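Long-range contact in arginase (RocF) (Helicobacter pylori, PDB 4G3H), which probably hydrolyses L-arginine to L-ornithine and urea, using a pair of manganese ions bound in each subunit: residues G16-G20 against E281-T285. Residues are numbered along the deposited sequence; the frame is centred on the assembly and turned at random.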
ATOM      1  N   GLY A  16      -0.679  -9.280 -14.597  1.00 20.87           N
ATOM      2  CA  GLY A  16      -2.096  -9.073 -14.338  1.00 20.58           C
ATOM      3  C   GLY A  16      -2.434  -7.842 -13.506  1.00 19.60           C
ATOM      4  O   GLY A  16      -3.502  -7.251 -13.671  1.00 17.53           O
ATOM      5  N   THR A  17      -1.539  -7.453 -12.605  1.00 17.55           N
ATOM      6  CA  THR A  17      -1.779  -6.281 -11.774  1.00 18.24           C
ATOM      7  C   THR A  17      -1.572  -4.993 -12.564  1.00 17.96           C
ATOM      8  O   THR A  17      -2.277  -4.022 -12.342  1.00 17.88           O
ATOM      9  CB  THR A  17      -0.857  -6.255 -10.539  1.00 22.76           C
ATOM     10  OG1 THR A  17       0.502  -6.405 -10.958  1.00 25.67           O
ATOM     11  CG2 THR A  17      -1.228  -7.369  -9.563  1.00 22.61           C
ATOM     12  N   ASP A  18      -0.599  -4.988 -13.479  1.00 15.44           N
ATOM     13  CA  ASP A  18      -0.322  -3.813 -14.305  1.00 17.03           C
ATOM     14  C   ASP A  18      -1.523  -3.535 -15.201  1.00 19.09           C
ATOM     15  O   ASP A  18      -1.849  -2.381 -15.488  1.00 16.54           O
ATOM     16  CB  ASP A  18       0.935  -4.039 -15.161  1.00 18.22           C
ATOM     17  CG  ASP A  18       2.222  -3.749 -14.402  1.00 19.96           C
ATOM     18  OD1 ASP A  18       2.185  -3.710 -13.159  1.00 20.75           O
ATOM     19  OD2 ASP A  18       3.281  -3.568 -15.040  1.00 22.62           O
ATOM     20  N   LYS A  19      -2.186  -4.604 -15.638  1.00 22.84           N
ATOM     21  CA  LYS A  19      -3.369  -4.469 -16.476  1.00 24.87           C
ATOM     22  C   LYS A  19      -4.483  -3.910 -15.606  1.00 24.97           C
ATOM     23  O   LYS A  19      -5.315  -3.130 -16.069  1.00 25.21           O
ATOM     24  CB  LYS A  19      -3.771  -5.826 -17.066  1.00 35.76           C
ATOM     25  CG  LYS A  19      -2.748  -6.371 -18.059  1.00 42.24           C
ATOM     26  CD  LYS A  19      -3.231  -7.630 -18.764  1.00 46.80           C
ATOM     27  CE  LYS A  19      -2.208  -8.100 -19.785  1.00 50.59           C
ATOM     28  NZ  LYS A  19      -2.642  -9.335 -20.492  1.00 54.23           N
ATOM     29  N   GLY A  20      -4.491  -4.306 -14.337  1.00 24.01           N
ATOM     30  CA  GLY A  20      -5.498  -3.795 -13.426  1.00 21.83           C
ATOM     31  C   GLY A  20      -5.343  -2.291 -13.307  1.00 19.63           C
ATOM     32  O   GLY A  20      -6.317  -1.537 -13.399  1.00 20.55           O
ATOM     33  N   GLU A 281      -2.853  -4.457  -5.688  1.00 21.93           N
ATOM     34  CA  GLU A 281      -3.218  -5.851  -5.909  1.00 22.34           C
ATOM     35  C   GLU A 281      -4.564  -6.084  -6.584  1.00 22.97           C
ATOM     36  O   GLU A 281      -5.349  -6.939  -6.167  1.00 23.96           O
ATOM     37  CB  GLU A 281      -3.156  -6.629  -4.588  1.00 23.65           C
ATOM     38  CG  GLU A 281      -1.754  -6.727  -3.967  1.00 25.05           C
ATOM     39  CD  GLU A 281      -0.752  -7.481  -4.841  1.00 26.33           C
ATOM     40  OE1 GLU A 281      -1.177  -8.277  -5.701  1.00 26.16           O
ATOM     41  OE2 GLU A 281       0.468  -7.290  -4.659  1.00 24.61           O
ATOM     42  N   TYR A 282      -4.845  -5.301  -7.616  1.00 20.88           N
ATOM     43  CA  TYR A 282      -6.062  -5.510  -8.378  1.00 20.53           C
ATOM     44  C   TYR A 282      -5.595  -6.264  -9.613  1.00 20.45           C
ATOM     45  O   TYR A 282      -4.885  -5.709 -10.443  1.00 20.66           O
ATOM     46  CB  TYR A 282      -6.707  -4.191  -8.793  1.00 17.90           C
ATOM     47  CG  TYR A 282      -7.842  -4.390  -9.766  1.00 17.48           C
ATOM     48  CD1 TYR A 282      -8.866  -5.293  -9.489  1.00 19.36           C
ATOM     49  CD2 TYR A 282      -7.880  -3.703 -10.972  1.00 17.39           C
ATOM     50  CE1 TYR A 282      -9.897  -5.514 -10.390  1.00 18.69           C
ATOM     51  CE2 TYR A 282      -8.910  -3.913 -11.886  1.00 20.63           C
ATOM     52  CZ  TYR A 282      -9.915  -4.824 -11.586  1.00 20.89           C
ATOM     53  OH  TYR A 282     -10.933  -5.054 -12.480  1.00 22.83           O
ATOM     54  N   ASN A 283      -5.965  -7.536  -9.712  1.00 23.25           N
ATOM     55  CA  ASN A 283      -5.575  -8.363 -10.849  1.00 23.73           C
ATOM     56  C   ASN A 283      -6.825  -8.973 -11.480  1.00 25.68           C
ATOM     57  O   ASN A 283      -7.254 -10.063 -11.106  1.00 25.44           O
ATOM     58  CB  ASN A 283      -4.632  -9.479 -10.398  1.00 21.09           C
ATOM     59  CG  ASN A 283      -4.028 -10.240 -11.568  1.00 24.15           C
ATOM     60  OD1 ASN A 283      -4.606 -10.287 -12.656  1.00 24.42           O
ATOM     61  ND2 ASN A 283      -2.867 -10.852 -11.345  1.00 21.43           N
ATOM     62  N   PRO A 284      -7.420  -8.278 -12.455  1.00 27.07           N
ATOM     63  CA  PRO A 284      -8.627  -8.770 -13.122  1.00 29.01           C
ATOM     64  C   PRO A 284      -8.450 -10.047 -13.945  1.00 31.11           C
ATOM     65  O   PRO A 284      -9.425 -10.754 -14.197  1.00 32.55           O
ATOM     66  CB  PRO A 284      -9.046  -7.581 -13.987  1.00 23.89           C
ATOM     67  CG  PRO A 284      -7.738  -6.982 -14.371  1.00 23.48           C
ATOM     68  CD  PRO A 284      -6.965  -7.012 -13.059  1.00 22.40           C
ATOM     69  N   THR A 285      -7.220 -10.354 -14.354  1.00 31.47           N
ATOM     70  CA  THR A 285      -6.986 -11.544 -15.172  1.00 33.77           C
ATOM     71  C   THR A 285      -7.170 -12.873 -14.442  1.00 34.27           C
ATOM     72  O   THR A 285      -7.385 -13.898 -15.089  1.00 34.77           O
ATOM     73  CB  THR A 285      -5.573 -11.541 -15.820  1.00 38.49           C
ATOM     74  OG1 THR A 285      -4.575 -11.674 -14.805  1.00 42.39           O
ATOM     75  CG2 THR A 285      -5.334 -10.253 -16.584  1.00 39.20           C
TER
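No conventional hydrogen bond joins residues 16-20, the first turn of helix 16-30, to residues 281-285, in the loop that follows strand 274-280; backbone lies almost directly on backbone, with the CA atoms of Thr17 and Asn283 4.4 Å apart. Polar contact comes from two CA-H...O interactions to one carbonyl: Tyr282 O receives Thr17 CA at 3.4 Å and Gly20 CA at 3.6 Å. Glycine makes this closeness possible, since a CB on Gly16 would collide with Asn283 OD1 and one on Gly20 with Tyr282 O. Van der Waals contacts fill in around it: Gly20 CA sits 3.4 Å from Tyr282 CD2 and 3.6 Å from Pro284 CD. Within the loop, Asn283 OD1 accepts hydrogen bonds from Thr285 OG1 (2.6 Å) and, weakly, from Thr285 N (3.1 Å). Thr17 OG1 is hydrogen-bonded to Ser89 OG, while Glu281 OE2 accepts a hydrogen bond from His91 N; the nearest side-chain atoms of Glu281 and the manganese ligand Asp234 are about 3 Å apart. The helix thus packs on a loop leaving the C-terminal end of strand 274-280, inside the parallel sheet, beside the binuclear manganese site of the α/β arginase fold.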